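Local coordinates for sensor protein (Vibrio cholerae, PDB 3BY9) that probably senses C4-dicarboxylates such as succinate through this extracytoplasmic domain of a membrane-bound histidine kinase, DctB, which passes the signal on by phosphorelay, at residues S20-I23 and V24-D28; K39-E42 and L43-L47; S53-I56 and D57-R61; Q65-V69 and I70-D74; L77-R80 and F81-I85. All blocks are in the same frame, centred on the assembly; numbering follows the deposited sequence. Where two conformers were deposited one is given.

Contact 1 (S20-I23 and V24-D28); sequences SSHI and VATLD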
loop_
_atom_site.group_PDB
_atom_site.type_symbol
_atom_site.label_atom_id
_atom_site.label_comp_id
_atom_site.label_asym_id
_atom_site.label_seq_id
_atom_site.Cartn_x
_atom_site.Cartn_y
_atom_site.Cartn_z
ATOM N N SER A 20 10.014 0.413 11.463
ATOM C CA SER A 20 8.903 1.357 11.418
ATOM C C SER A 20 9.473 2.715 11.014
ATOM O O SER A 20 8.881 3.452 10.202
ATOM C CB SER A 20 8.226 1.465 12.794
ATOM O OG SER A 20 7.444 2.651 12.843
ATOM N N SER A 21 10.635 3.042 11.570
ATOM C CA SER A 21 11.292 4.299 11.244
ATOM C C SER A 21 11.596 4.390 9.753
ATOM O O SER A 21 11.340 5.432 9.131
ATOM C CB SER A 21 12.588 4.462 12.048
ATOM O OG SER A 21 12.315 4.799 13.406
ATOM N N HIS A 22 12.139 3.307 9.191
ATOM C CA HIS A 22 12.468 3.228 7.783
ATOM C C HIS A 22 11.209 3.434 6.941
ATOM O O HIS A 22 11.228 4.121 5.895
ATOM C CB HIS A 22 13.086 1.869 7.457
ATOM C CG HIS A 22 13.302 1.637 5.994
ATOM N ND1 HIS A 22 14.211 2.366 5.248
ATOM C CD2 HIS A 22 12.712 0.775 5.135
ATOM C CE1 HIS A 22 14.169 1.963 3.993
ATOM N NE2 HIS A 22 13.267 1.000 3.894
ATOM N N ILE A 23 10.130 2.782 7.355
ATOM C CA ILE A 23 8.871 2.924 6.623
ATOM C C ILE A 23 8.400 4.378 6.602
ATOM O O ILE A 23 8.055 4.912 5.541
ATOM C CB ILE A 23 7.767 2.014 7.232
ATOM C CG1 ILE A 23 8.107 0.549 6.936
ATOM C CG2 ILE A 23 6.366 2.391 6.645
ATOM C CD1 ILE A 23 7.242 -0.455 7.757
ATOM N N VAL A 24 8.358 5.003 7.775
ATOM C CA VAL A 24 7.892 6.389 7.884
ATOM C C VAL A 24 8.780 7.320 7.059
ATOM O O VAL A 24 8.260 8.196 6.339
ATOM C CB VAL A 24 7.879 6.837 9.382
ATOM C CG1 VAL A 24 7.599 8.355 9.519
ATOM C CG2 VAL A 24 6.818 6.055 10.113
ATOM N N ALA A 25 10.104 7.122 7.120
ATOM C CA ALA A 25 11.026 8.002 6.385
ATOM C C ALA A 25 10.851 7.849 4.888
ATOM O O ALA A 25 11.000 8.827 4.127
ATOM C CB ALA A 25 12.524 7.713 6.746
ATOM N N THR A 26 10.544 6.620 4.464
ATOM C CA THR A 26 10.388 6.328 3.025
ATOM C C THR A 26 9.069 6.920 2.528
ATOM O O THR A 26 9.042 7.631 1.513
ATOM C CB THR A 26 10.396 4.812 2.824
ATOM O OG1 THR A 26 11.684 4.336 3.233
ATOM C CG2 THR A 26 10.176 4.426 1.387
ATOM N N LEU A 27 7.991 6.691 3.282
ATOM C CA LEU A 27 6.692 7.243 2.858
ATOM C C LEU A 27 6.704 8.805 2.881
ATOM O O LEU A 27 6.038 9.455 2.071
ATOM C CB LEU A 27 5.595 6.735 3.803
ATOM C CG LEU A 27 5.319 5.231 3.684
ATOM C CD1 LEU A 27 4.351 4.833 4.829
ATOM C CD2 LEU A 27 4.722 4.903 2.329
ATOM N N ASP A 28 7.488 9.389 3.785
ATOM C CA ASP A 28 7.538 10.866 3.922
ATOM C C ASP A 28 8.053 11.548 2.663
ATOM O O ASP A 28 7.849 12.762 2.475
ATOM C CB ASP A 28 8.448 11.261 5.123
ATOM C CG ASP A 28 8.394 12.745 5.443
ATOM O OD1 ASP A 28 7.298 13.227 5.783
ATOM O OD2 ASP A 28 9.457 13.416 5.348
#
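The carbonyl oxygen of His22 is gripped twice by one residue a turn further on. Thr26 OG1 donates to His22 O at 2.7 Å, and the Thr26 backbone N donates to the same oxygen at 3.0 Å, the two arriving from opposite faces of the carbonyl plane. With Thr26 OG1 turned beside its own backbone N (chi1 -64°), the hydroxyl points back toward the preceding turn, where it also sits 3.5 Å from His22 CE1, over one face of the imidazole and displaced toward its rim. The far end of that ring is held elsewhere, His22 NE2 being hydrogen-bonded to Ala154 O.

All this belongs to the last turns of the long N-terminal helix 5-27, and the regular i to i+4 bonds run alongside, from Val24 N to Ser20 O and from Leu27 N to Ile23 O. On the buried side Ile23 and Leu27 lie next to each other and point the same way, Ile23 CG2 meeting Leu27 CD1 at 3.6 Å. Leu248 touches both side chains, and Leu27 also packs on Tyr130 and Tyr132 of strand 128-138. On the outer surface, Val24 CG2 rests 3.3 Å from Ser20 O.

Contact 2 (K39-E42 and L43-L47); sequences KDKE and LVDAL. With CA (calcium ion), chain C.
The Lys41 side chain leaves with CG anti to the backbone N (chi1 177°), runs straight as far as CE and bends only at its last torsion (chi4 66°), while Asp45 turns its CG beside its own backbone N (chi1 -77°). These torsions bring ammonium and carboxylate to within bonding distance, one turn apart. Lys41 NZ meets Asp45 OD1 at 2.8 Å in a salt bridge that uses the syn lone pair of that oxygen, the one on the side of OD2. The same oxygen lies 3.2 Å from Lys41 CG, so the carboxylate sits against the aliphatic stem of the lysine as well as its charged end.

Underneath, Asp45 N donates to Lys41 O at 2.8 Å. One residue earlier, Asp40 O accepts from Val44 N at 3.1 Å and, weakly, from Leu43 N. The inner side of this first turn is apolar: Leu43 packs on Leu77 and Ile146, and Val44 on Val136 and Leu143, so this side of the helix packs on the sheet.

Asp40 stands at the N-cap position of helix 41-48, but its side chain makes no capping bond and serves a metal instead. Asp40 OD1 binds the calcium ion at 2.3 Å, and Asp40 OD2 is hydrogen-bonded to Tyr62 OH. Leu36 O and two waters are further ligands; one of the waters, each 2.5 Å from the calcium ion, also accepts from Lys39 N. Binding by one carboxylate oxygen, a backbone carbonyl and waters is characteristic of a calcium site, here built where the chain enters a helix.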
loop_
_atom_site.group_PDB
_atom_site.type_symbol
_atom_site.label_atom_id
_atom_site.label_comp_id
_atom_site.label_asym_id
_atom_site.label_seq_id
_atom_site.Cartn_x
_atom_site.Cartn_y
_atom_site.Cartn_z
ATOM N N LYS A 39 -2.667 22.138 -6.945
ATOM C CA LYS A 39 -3.262 23.368 -7.527
ATOM C C LYS A 39 -2.420 23.951 -8.669
ATOM O O LYS A 39 -2.714 25.037 -9.189
ATOM C CB LYS A 39 -3.429 24.448 -6.425
ATOM C CG LYS A 39 -4.644 24.145 -5.538
ATOM C CD LYS A 39 -4.936 25.236 -4.499
ATOM C CE LYS A 39 -5.189 26.629 -5.102
ATOM N NZ LYS A 39 -6.336 26.694 -6.067
ATOM N N ASP A 40 -1.386 23.228 -9.063
ATOM C CA ASP A 40 -0.513 23.733 -10.115
ATOM C C ASP A 40 -1.286 23.990 -11.394
ATOM O O ASP A 40 -2.165 23.189 -11.782
ATOM C CB ASP A 40 0.619 22.731 -10.415
ATOM C CG ASP A 40 1.612 22.626 -9.265
ATOM O OD1 ASP A 40 1.363 23.268 -8.213
ATOM O OD2 ASP A 40 2.645 21.925 -9.428
ATOM N N LYS A 41 -0.908 25.062 -12.104
ATOM C CA LYS A 41 -1.619 25.411 -13.340
ATOM C C LYS A 41 -1.843 24.246 -14.324
ATOM O O LYS A 41 -2.919 24.100 -14.877
ATOM C CB LYS A 41 -0.877 26.559 -14.035
ATOM C CG LYS A 41 -1.487 26.974 -15.412
ATOM C CD LYS A 41 -0.801 28.282 -15.885
ATOM C CE LYS A 41 -1.232 28.690 -17.336
ATOM N NZ LYS A 41 -2.684 29.045 -17.341
ATOM N N GLU A 42 -0.809 23.431 -14.545
ATOM C CA GLU A 42 -0.931 22.324 -15.480
ATOM C C GLU A 42 -2.072 21.371 -15.123
ATOM O O GLU A 42 -2.747 20.834 -16.010
ATOM C CB GLU A 42 0.365 21.492 -15.539
ATOM C CG GLU A 42 1.652 22.248 -16.063
ATOM C CD GLU A 42 2.390 23.130 -15.030
ATOM O OE1 GLU A 42 1.817 23.487 -13.985
ATOM O OE2 GLU A 42 3.554 23.500 -15.305
ATOM N N LEU A 43 -2.255 21.117 -13.821
ATOM C CA LEU A 43 -3.309 20.185 -13.415
ATOM C C LEU A 43 -4.684 20.848 -13.502
ATOM O O LEU A 43 -5.618 20.255 -14.039
ATOM C CB LEU A 43 -3.073 19.690 -11.955
ATOM C CG LEU A 43 -2.042 18.568 -11.805
ATOM C CD1 LEU A 43 -0.615 19.056 -12.209
ATOM C CD2 LEU A 43 -2.046 18.128 -10.304
ATOM N N VAL A 44 -4.801 22.085 -13.006
ATOM C CA VAL A 44 -6.108 22.724 -13.033
ATOM C C VAL A 44 -6.534 22.979 -14.474
ATOM O O VAL A 44 -7.698 22.719 -14.821
ATOM C CB VAL A 44 -6.144 24.032 -12.233
ATOM C CG1 VAL A 44 -7.540 24.738 -12.375
ATOM C CG2 VAL A 44 -5.834 23.720 -10.751
ATOM N N ASP A 45 -5.610 23.440 -15.313
ATOM C CA ASP A 45 -5.986 23.706 -16.696
ATOM C C ASP A 45 -6.463 22.436 -17.423
ATOM O O ASP A 45 -7.343 22.509 -18.306
ATOM C CB ASP A 45 -4.814 24.317 -17.477
ATOM C CG ASP A 45 -4.580 25.825 -17.165
ATOM O OD1 ASP A 45 -3.615 26.385 -17.730
ATOM O OD2 ASP A 45 -5.344 26.422 -16.395
ATOM N N ALA A 46 -5.847 21.298 -17.117
ATOM C CA ALA A 46 -6.306 20.062 -17.746
ATOM C C ALA A 46 -7.727 19.716 -17.322
ATOM O O ALA A 46 -8.558 19.283 -18.130
ATOM C CB ALA A 46 -5.348 18.892 -17.383
ATOM N N LEU A 47 -8.010 19.866 -16.032
ATOM C CA LEU A 47 -9.333 19.517 -15.540
ATOM C C LEU A 47 -10.368 20.460 -16.139
ATOM O O LEU A 47 -11.505 20.069 -16.357
ATOM C CB LEU A 47 -9.352 19.562 -14.007
ATOM C CG LEU A 47 -8.573 18.383 -13.376
ATOM C CD1 LEU A 47 -8.352 18.672 -11.895
ATOM C CD2 LEU A 47 -9.375 17.099 -13.498
HETATM CA CA CA C . 1.333 23.856 -5.952
HETATM O O HOH W 1 -0.599 22.850 -4.823
HETATM O O HOH W 2 3.703 24.541 -6.383
#

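Contact 3 (S53-I56 and D57-R61); sequences SAQI and DITNR
The carboxamide of Gln55 turns its N-H edge to Thr59: NE2 donates to Thr59 OG1 at 3.2 Å, with the hydroxyl oxygen nearly in the amide plane. The bond is close to straight, its N-H...O angle being 163°. This is an i to i+4 side-chain bond along the first turns of helix 53-70. The second flat group, the amide of Asn60, has its oxygen OD1 hydrogen-bonded to Ser87 N beyond the helix.

Gln55 reaches its partner because its CG stands anti to the backbone N (chi1 179°) and the chain then folds at chi2 (66°), which swings the amide forward along the axis. On the way NE2 passes 4.0 Å from Ile58 CG2. Thr59 OG1 is itself hydrogen-bonded to Glu42 O, so Gln55 probably helps to position the hydroxyl that ties this helix to helix 41-48. Ile56 and Thr59 both lie against Ala46 of that helix.

The main chain beneath is regular, with Thr59 N bonded to Gln55 O at 2.9 Å and Asn60 N to Ile56 O at 2.8 Å. At the exposed start of the helix Asp57 was modelled in two conformers; in the one described a water lies between its carboxylate and Ser53 OG, but this link is doubtful.

On the other side of the helix the Asn60 amide crosses the end of a branched side chain, a polar nitrogen against a methyl: Asn60 ND2 lies 3.7 Å from Ile56 CG2.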
loop_
_atom_site.group_PDB
_atom_site.type_symbol
_atom_site.label_atom_id
_atom_site.label_comp_id
_atom_site.label_asym_id
_atom_site.label_seq_id
_atom_site.Cartn_x
_atom_site.Cartn_y
_atom_site.Cartn_z
ATOM N N SER A 53 -6.562 18.380 -26.539
ATOM C CA SER A 53 -5.366 17.548 -26.631
ATOM C C SER A 53 -4.041 18.254 -26.394
ATOM O O SER A 53 -3.118 17.651 -25.870
ATOM C CB SER A 53 -5.320 16.795 -27.980
ATOM O OG SER A 53 -5.215 17.707 -29.055
ATOM N N ALA A 54 -3.921 19.526 -26.782
ATOM C CA ALA A 54 -2.672 20.222 -26.559
ATOM C C ALA A 54 -2.457 20.405 -25.052
ATOM O O ALA A 54 -1.334 20.329 -24.560
ATOM C CB ALA A 54 -2.704 21.587 -27.233
ATOM N N GLN A 55 -3.536 20.693 -24.349
ATOM C CA GLN A 55 -3.419 20.849 -22.873
ATOM C C GLN A 55 -3.068 19.529 -22.192
ATOM O O GLN A 55 -2.219 19.479 -21.285
ATOM C CB GLN A 55 -4.708 21.390 -22.289
ATOM C CG GLN A 55 -4.627 21.545 -20.733
ATOM C CD GLN A 55 -3.638 22.597 -20.343
ATOM O OE1 GLN A 55 -3.787 23.770 -20.743
ATOM N NE2 GLN A 55 -2.599 22.213 -19.585
ATOM N N ILE A 56 -3.703 18.444 -22.632
ATOM C CA ILE A 56 -3.417 17.148 -22.018
ATOM C C ILE A 56 -1.958 16.806 -22.296
ATOM O O ILE A 56 -1.290 16.201 -21.446
ATOM C CB ILE A 56 -4.411 16.078 -22.579
ATOM C CG1 ILE A 56 -5.838 16.421 -22.104
ATOM C CG2 ILE A 56 -3.969 14.654 -22.167
ATOM C CD1 ILE A 56 -6.044 16.495 -20.564
ATOM N N ASP A 57 -1.458 17.187 -23.475
ATOM C CA ASP A 57 -0.056 16.935 -23.809
ATOM C C ASP A 57 0.854 17.638 -22.791
ATOM O O ASP A 57 1.797 17.044 -22.250
ATOM C CB ASP A 57 0.265 17.471 -25.212
ATOM C CG ASP A 57 -0.277 16.595 -26.303
ATOM O OD1 ASP A 57 -0.318 17.057 -27.472
ATOM O OD2 ASP A 57 -0.653 15.442 -26.002
ATOM N N ILE A 58 0.565 18.906 -22.533
ATOM C CA ILE A 58 1.366 19.673 -21.572
ATOM C C ILE A 58 1.301 18.992 -20.188
ATOM O O ILE A 58 2.341 18.810 -19.503
ATOM C CB ILE A 58 0.826 21.113 -21.433
ATOM C CG1 ILE A 58 1.292 21.938 -22.640
ATOM C CG2 ILE A 58 1.327 21.756 -20.119
ATOM C CD1 ILE A 58 0.472 23.206 -22.841
ATOM N N THR A 59 0.093 18.653 -19.767
ATOM C CA THR A 59 -0.072 18.072 -18.421
ATOM C C THR A 59 0.569 16.697 -18.269
ATOM O O THR A 59 1.199 16.410 -17.252
ATOM C CB THR A 59 -1.537 18.095 -18.030
ATOM O OG1 THR A 59 -1.995 19.459 -18.176
ATOM C CG2 THR A 59 -1.698 17.663 -16.551
ATOM N N ASN A 60 0.440 15.865 -19.295
ATOM C CA ASN A 60 1.082 14.551 -19.266
ATOM C C ASN A 60 2.591 14.676 -19.092
ATOM O O ASN A 60 3.201 13.955 -18.300
ATOM C CB ASN A 60 0.882 13.826 -20.592
ATOM C CG ASN A 60 -0.452 13.115 -20.703
ATOM O OD1 ASN A 60 -1.121 12.789 -19.713
ATOM N ND2 ASN A 60 -0.807 12.795 -21.946
ATOM N N ARG A 61 3.206 15.566 -19.880
ATOM C CA ARG A 61 4.659 15.742 -19.819
ATOM C C ARG A 61 5.091 16.308 -18.485
ATOM O O ARG A 61 6.140 15.941 -17.964
ATOM C CB ARG A 61 5.118 16.621 -20.991
ATOM C CG ARG A 61 4.902 15.808 -22.327
ATOM C CD ARG A 61 5.267 16.605 -23.594
ATOM N NE ARG A 61 5.138 15.781 -24.804
ATOM C CZ ARG A 61 6.040 14.897 -25.224
ATOM N NH1 ARG A 61 7.173 14.696 -24.546
ATOM N NH2 ARG A 61 5.804 14.203 -26.335
HETATM O O HOH W 3 -1.785 17.811 -29.416
#

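Contact 4 (Q65-V69 and I70-D74); sequences QVNEV and IQAAD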
loop_
_atom_site.group_PDB
_atom_site.type_symbol
_atom_site.label_atom_id
_atom_site.label_comp_id
_atom_site.label_asym_id
_atom_site.label_seq_id
_atom_site.Cartn_x
_atom_site.Cartn_y
_atom_site.Cartn_z
ATOM N N GLN A 65 7.506 14.495 -15.611
ATOM C CA GLN A 65 8.670 15.168 -15.021
ATOM C C GLN A 65 8.598 15.079 -13.511
ATOM O O GLN A 65 9.572 14.772 -12.853
ATOM C CB GLN A 65 8.701 16.650 -15.496
ATOM C CG GLN A 65 9.147 16.733 -16.922
ATOM C CD GLN A 65 8.814 18.055 -17.597
ATOM O OE1 GLN A 65 9.258 18.309 -18.729
ATOM N NE2 GLN A 65 8.027 18.886 -16.939
ATOM N N VAL A 66 7.427 15.371 -12.951
ATOM C CA VAL A 66 7.293 15.279 -11.503
ATOM C C VAL A 66 7.587 13.863 -11.026
ATOM O O VAL A 66 8.326 13.651 -10.064
ATOM C CB VAL A 66 5.844 15.625 -11.062
ATOM C CG1 VAL A 66 5.637 15.272 -9.570
ATOM C CG2 VAL A 66 5.582 17.134 -11.320
ATOM N N ASN A 67 7.001 12.901 -11.713
ATOM C CA ASN A 67 7.133 11.502 -11.321
ATOM C C ASN A 67 8.618 11.066 -11.300
ATOM O O ASN A 67 9.060 10.278 -10.442
ATOM C CB ASN A 67 6.310 10.637 -12.277
ATOM C CG ASN A 67 6.242 9.176 -11.844
ATOM O OD1 ASN A 67 6.872 8.260 -12.447
ATOM N ND2 ASN A 67 5.471 8.935 -10.818
ATOM N N GLU A 68 9.362 11.567 -12.274
ATOM C CA GLU A 68 10.814 11.258 -12.349
ATOM C C GLU A 68 11.586 11.949 -11.201
ATOM O O GLU A 68 12.512 11.353 -10.626
ATOM C CB GLU A 68 11.350 11.737 -13.693
ATOM C CG GLU A 68 12.871 11.706 -13.823
ATOM C CD GLU A 68 13.441 10.330 -13.738
ATOM O OE1 GLU A 68 12.737 9.355 -14.089
ATOM O OE2 GLU A 68 14.620 10.214 -13.337
ATOM N N VAL A 69 11.224 13.192 -10.864
ATOM C CA VAL A 69 11.898 13.895 -9.747
ATOM C C VAL A 69 11.717 13.138 -8.423
ATOM O O VAL A 69 12.672 12.929 -7.632
ATOM C CB VAL A 69 11.355 15.335 -9.547
ATOM C CG1 VAL A 69 11.880 15.908 -8.185
ATOM C CG2 VAL A 69 11.772 16.224 -10.676
ATOM N N ILE A 70 10.490 12.708 -8.157
ATOM C CA ILE A 70 10.222 12.019 -6.891
ATOM C C ILE A 70 10.463 10.539 -6.885
ATOM O O ILE A 70 10.388 9.884 -5.825
ATOM C CB ILE A 70 8.767 12.283 -6.419
ATOM C CG1 ILE A 70 7.784 11.573 -7.356
ATOM C CG2 ILE A 70 8.483 13.820 -6.426
ATOM C CD1 ILE A 70 6.307 11.814 -6.891
ATOM N N GLN A 71 10.804 10.023 -8.048
ATOM C CA GLN A 71 11.046 8.597 -8.246
ATOM C C GLN A 71 9.886 7.727 -7.760
ATOM O O GLN A 71 10.075 6.777 -7.020
ATOM C CB GLN A 71 12.374 8.154 -7.575
ATOM C CG GLN A 71 13.607 8.733 -8.281
ATOM C CD GLN A 71 13.876 8.101 -9.643
ATOM O OE1 GLN A 71 13.588 8.679 -10.704
ATOM N NE2 GLN A 71 14.436 6.891 -9.621
ATOM N N ALA A 72 8.670 8.104 -8.171
ATOM C CA ALA A 72 7.489 7.312 -7.877
ATOM C C ALA A 72 7.166 6.349 -9.032
ATOM O O ALA A 72 7.796 6.373 -10.093
ATOM C CB ALA A 72 6.271 8.215 -7.640
ATOM N N ALA A 73 6.237 5.437 -8.778
ATOM C CA ALA A 73 5.852 4.536 -9.861
ATOM C C ALA A 73 4.991 5.285 -10.853
ATOM O O ALA A 73 5.271 5.259 -12.046
ATOM C CB ALA A 73 5.087 3.336 -9.306
ATOM N N ASP A 74 3.965 5.999 -10.378
ATOM C CA ASP A 74 3.073 6.699 -11.297
ATOM C C ASP A 74 2.512 7.940 -10.625
ATOM O O ASP A 74 2.324 7.929 -9.414
ATOM C CB ASP A 74 1.861 5.798 -11.635
ATOM C CG ASP A 74 2.285 4.425 -12.147
ATOM O OD1 ASP A 74 2.593 4.295 -13.363
ATOM O OD2 ASP A 74 2.340 3.491 -11.323
HETATM O O HOH W 4 10.215 7.150 -11.266
#
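Ile70 packs back over the turn of helix that leads up to it, beginning at its CB, which lies 3.9 Å from Val66 O. Its CG1 occupies the crowded position between backbone N and carbonyl carbon (chi1 69°), which lays it along the preceding turn, 3.5 Å from Val66 O and nearly as close to Asn67 O. The other branch, CG2, also approaches Val66 O. At the tip, Ile70 CD1 reaches Val66 CG1 only loosely, at 4.4 Å. Val148 of strand 141-150 packs against the same side chain, so the isoleucine lies between its own helix and the sheet.

Ile70 N still makes a normal helical bond to Val66 O at 3.0 Å, but the helix goes no further. Gln71 takes a positive phi (53°) and is the C-prime residue of a Schellman motif: Ala72 N donates to Asn67 O at 3.2 Å, in the carbonyl plane, and Gln71 N makes the inner, weak bond to Glu68 O at 3.4 Å. A water also spans the turn, donating to Ala72 O at 2.8 Å and only weakly to Asn67 O.

Past the turn, Ala73 and Asp74 both pair with Lys149 in a classic beta bulge at the start of strand 74-79. Asp74 OD1 forms a salt bridge with Arg94 and a hydrogen bond with Asn89, and its side chain also touches that of Lys149, a residue of the succinate site. The outer surface of the turn carries Glu68 and Gln71, whose side chains lie side by side.

Contact 5 (L77-R80 and F81-I85); sequences LIDR and FGNTI
Asp79 packs tightly against the turn that follows it, and its OD1 takes two backbone bonds, from Asn83 N at 2.8 Å and from Phe81 N at 2.9 Å. The donors come one from each face of the carboxylate plane, both steeply out of it. Asp79 OD2 takes Asn83 ND2 at 3.1 Å on its syn lone pair and itself lies close to the plane of the Asn83 amide, although the two flat groups are turned 73° apart. With three donors on two oxygens the carboxylate has little freedom to rotate, and these bonds probably favour its charged form. Asn83 OD1 is in turn hydrogen-bonded to Asn100.

These residues form the connection of a beta hairpin between strands 74-79 and 84-87, with a type I turn from Asp79 to Gly82. Gly82 N closes the turn on Asp79 O at 3.1 Å, and the positive phi of Gly82 (99°) suits a residue without a side chain. Ile78 and Thr84 form an antiparallel non-hydrogen-bonded pair, flanked by the bonds from Asp79 N to Asn83 O and from Ile85 N to Leu77 O. Leu77 CD2 and Ile85 CG1 meet at 4.1 Å, where Leu47 of helix 41-48 covers both side chains.

The solvent side relies on stacking instead. Exposed Arg80 and Phe81 run side by side, Arg80 CG making a CH-pi contact 3.9 Å from the centroid of the Phe81 ring. Farther out, one face of the guanidinium has Phe81 CZ over its centre, 3.3 Å from Arg80 CZ, with the two planes inclined 45°.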
loop_
_atom_site.group_PDB
_atom_site.type_symbol
_atom_site.label_atom_id
_atom_site.label_comp_id
_atom_site.label_asym_id
_atom_site.label_seq_id
_atom_site.Cartn_x
_atom_site.Cartn_y
_atom_site.Cartn_z
ATOM N N LEU A 77 -3.630 12.208 -12.860
ATOM C CA LEU A 77 -4.727 13.154 -12.589
ATOM C C LEU A 77 -6.062 12.594 -13.005
ATOM O O LEU A 77 -6.216 12.161 -14.129
ATOM C CB LEU A 77 -4.420 14.449 -13.389
ATOM C CG LEU A 77 -5.431 15.582 -13.252
ATOM C CD1 LEU A 77 -5.326 16.189 -11.833
ATOM C CD2 LEU A 77 -5.042 16.685 -14.231
ATOM N N ILE A 78 -7.040 12.648 -12.087
ATOM C CA ILE A 78 -8.351 12.055 -12.344
ATOM C C ILE A 78 -9.433 13.135 -12.304
ATOM O O ILE A 78 -9.396 14.000 -11.429
ATOM C CB ILE A 78 -8.610 11.018 -11.246
ATOM C CG1 ILE A 78 -7.392 10.040 -11.150
ATOM C CG2 ILE A 78 -9.804 10.178 -11.614
ATOM C CD1 ILE A 78 -7.598 8.978 -10.054
ATOM N N ASP A 79 -10.396 13.087 -13.244
ATOM C CA ASP A 79 -11.459 14.071 -13.224
ATOM C C ASP A 79 -12.477 13.783 -12.121
ATOM O O ASP A 79 -12.337 12.853 -11.358
ATOM C CB ASP A 79 -12.098 14.216 -14.636
ATOM C CG ASP A 79 -12.966 13.028 -15.052
ATOM O OD1 ASP A 79 -13.291 12.177 -14.224
ATOM O OD2 ASP A 79 -13.348 12.968 -16.255
ATOM N N ARG A 80 -13.491 14.624 -11.987
ATOM C CA ARG A 80 -14.392 14.451 -10.857
ATOM C C ARG A 80 -15.355 13.281 -10.989
ATOM O O ARG A 80 -16.098 12.983 -10.050
ATOM C CB ARG A 80 -15.162 15.772 -10.602
ATOM C CG ARG A 80 -16.160 16.115 -11.673
ATOM C CD ARG A 80 -16.867 17.399 -11.206
ATOM N NE ARG A 80 -17.952 17.782 -12.095
ATOM C CZ ARG A 80 -19.171 17.257 -12.050
ATOM N NH1 ARG A 80 -19.456 16.322 -11.148
ATOM N NH2 ARG A 80 -20.095 17.667 -12.915
ATOM N N PHE A 81 -15.282 12.609 -12.139
ATOM C CA PHE A 81 -16.103 11.444 -12.420
ATOM C C PHE A 81 -15.299 10.148 -12.226
ATOM O O PHE A 81 -15.852 9.037 -12.321
ATOM C CB PHE A 81 -16.626 11.528 -13.858
ATOM C CG PHE A 81 -17.328 12.844 -14.150
ATOM C CD1 PHE A 81 -18.599 13.074 -13.673
ATOM C CD2 PHE A 81 -16.690 13.828 -14.874
ATOM C CE1 PHE A 81 -19.233 14.283 -13.927
ATOM C CE2 PHE A 81 -17.342 15.036 -15.127
ATOM C CZ PHE A 81 -18.604 15.227 -14.642
ATOM N N GLY A 82 -14.001 10.298 -11.940
ATOM C CA GLY A 82 -13.143 9.139 -11.739
ATOM C C GLY A 82 -12.314 8.772 -12.958
ATOM O O GLY A 82 -11.579 7.784 -12.875
ATOM N N ASN A 83 -12.389 9.532 -14.049
ATOM C CA ASN A 83 -11.619 9.141 -15.254
ATOM C C ASN A 83 -10.206 9.718 -15.236
ATOM O O ASN A 83 -10.007 10.905 -14.974
ATOM C CB ASN A 83 -12.286 9.672 -16.522
ATOM C CG ASN A 83 -13.715 9.236 -16.631
ATOM O OD1 ASN A 83 -14.019 8.028 -16.659
ATOM N ND2 ASN A 83 -14.616 10.222 -16.704
ATOM N N THR A 84 -9.219 8.889 -15.546
ATOM C CA THR A 84 -7.863 9.399 -15.577
ATOM C C THR A 84 -7.715 10.212 -16.850
ATOM O O THR A 84 -7.949 9.686 -17.946
ATOM C CB THR A 84 -6.841 8.242 -15.568
ATOM O OG1 THR A 84 -7.042 7.513 -14.371
ATOM C CG2 THR A 84 -5.364 8.831 -15.527
ATOM N N ILE A 85 -7.340 11.484 -16.721
ATOM C CA ILE A 85 -7.215 12.329 -17.900
ATOM C C ILE A 85 -5.770 12.676 -18.266
ATOM O O ILE A 85 -5.529 13.079 -19.376
ATOM C CB ILE A 85 -8.024 13.644 -17.795
ATOM C CG1 ILE A 85 -7.472 14.534 -16.660
ATOM C CG2 ILE A 85 -9.518 13.366 -17.551
ATOM C CD1 ILE A 85 -8.093 15.970 -16.807
#

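The five contacts lie in series along the chain. Contact 1 stands apart on helix 5-27, its centre about 30 Å from that of contact 2 and about 18 Å from that of contact 4. Contacts 3 and 4 share helix 53-70, near its start and at its end, with centres about 17 Å apart. Contacts 2, 3 and 5 touch one another: helices 41-48 and 53-70 pack together and against the hairpin 74-79/84-87, at one edge of the five-stranded antiparallel sheet. One of the two calcium ions sits beside these helices, at Asp40, while contacts 4 and 5 border the succinate-binding residues of the probably membrane-distal, PAS-like (PDC) half of the sensor domain.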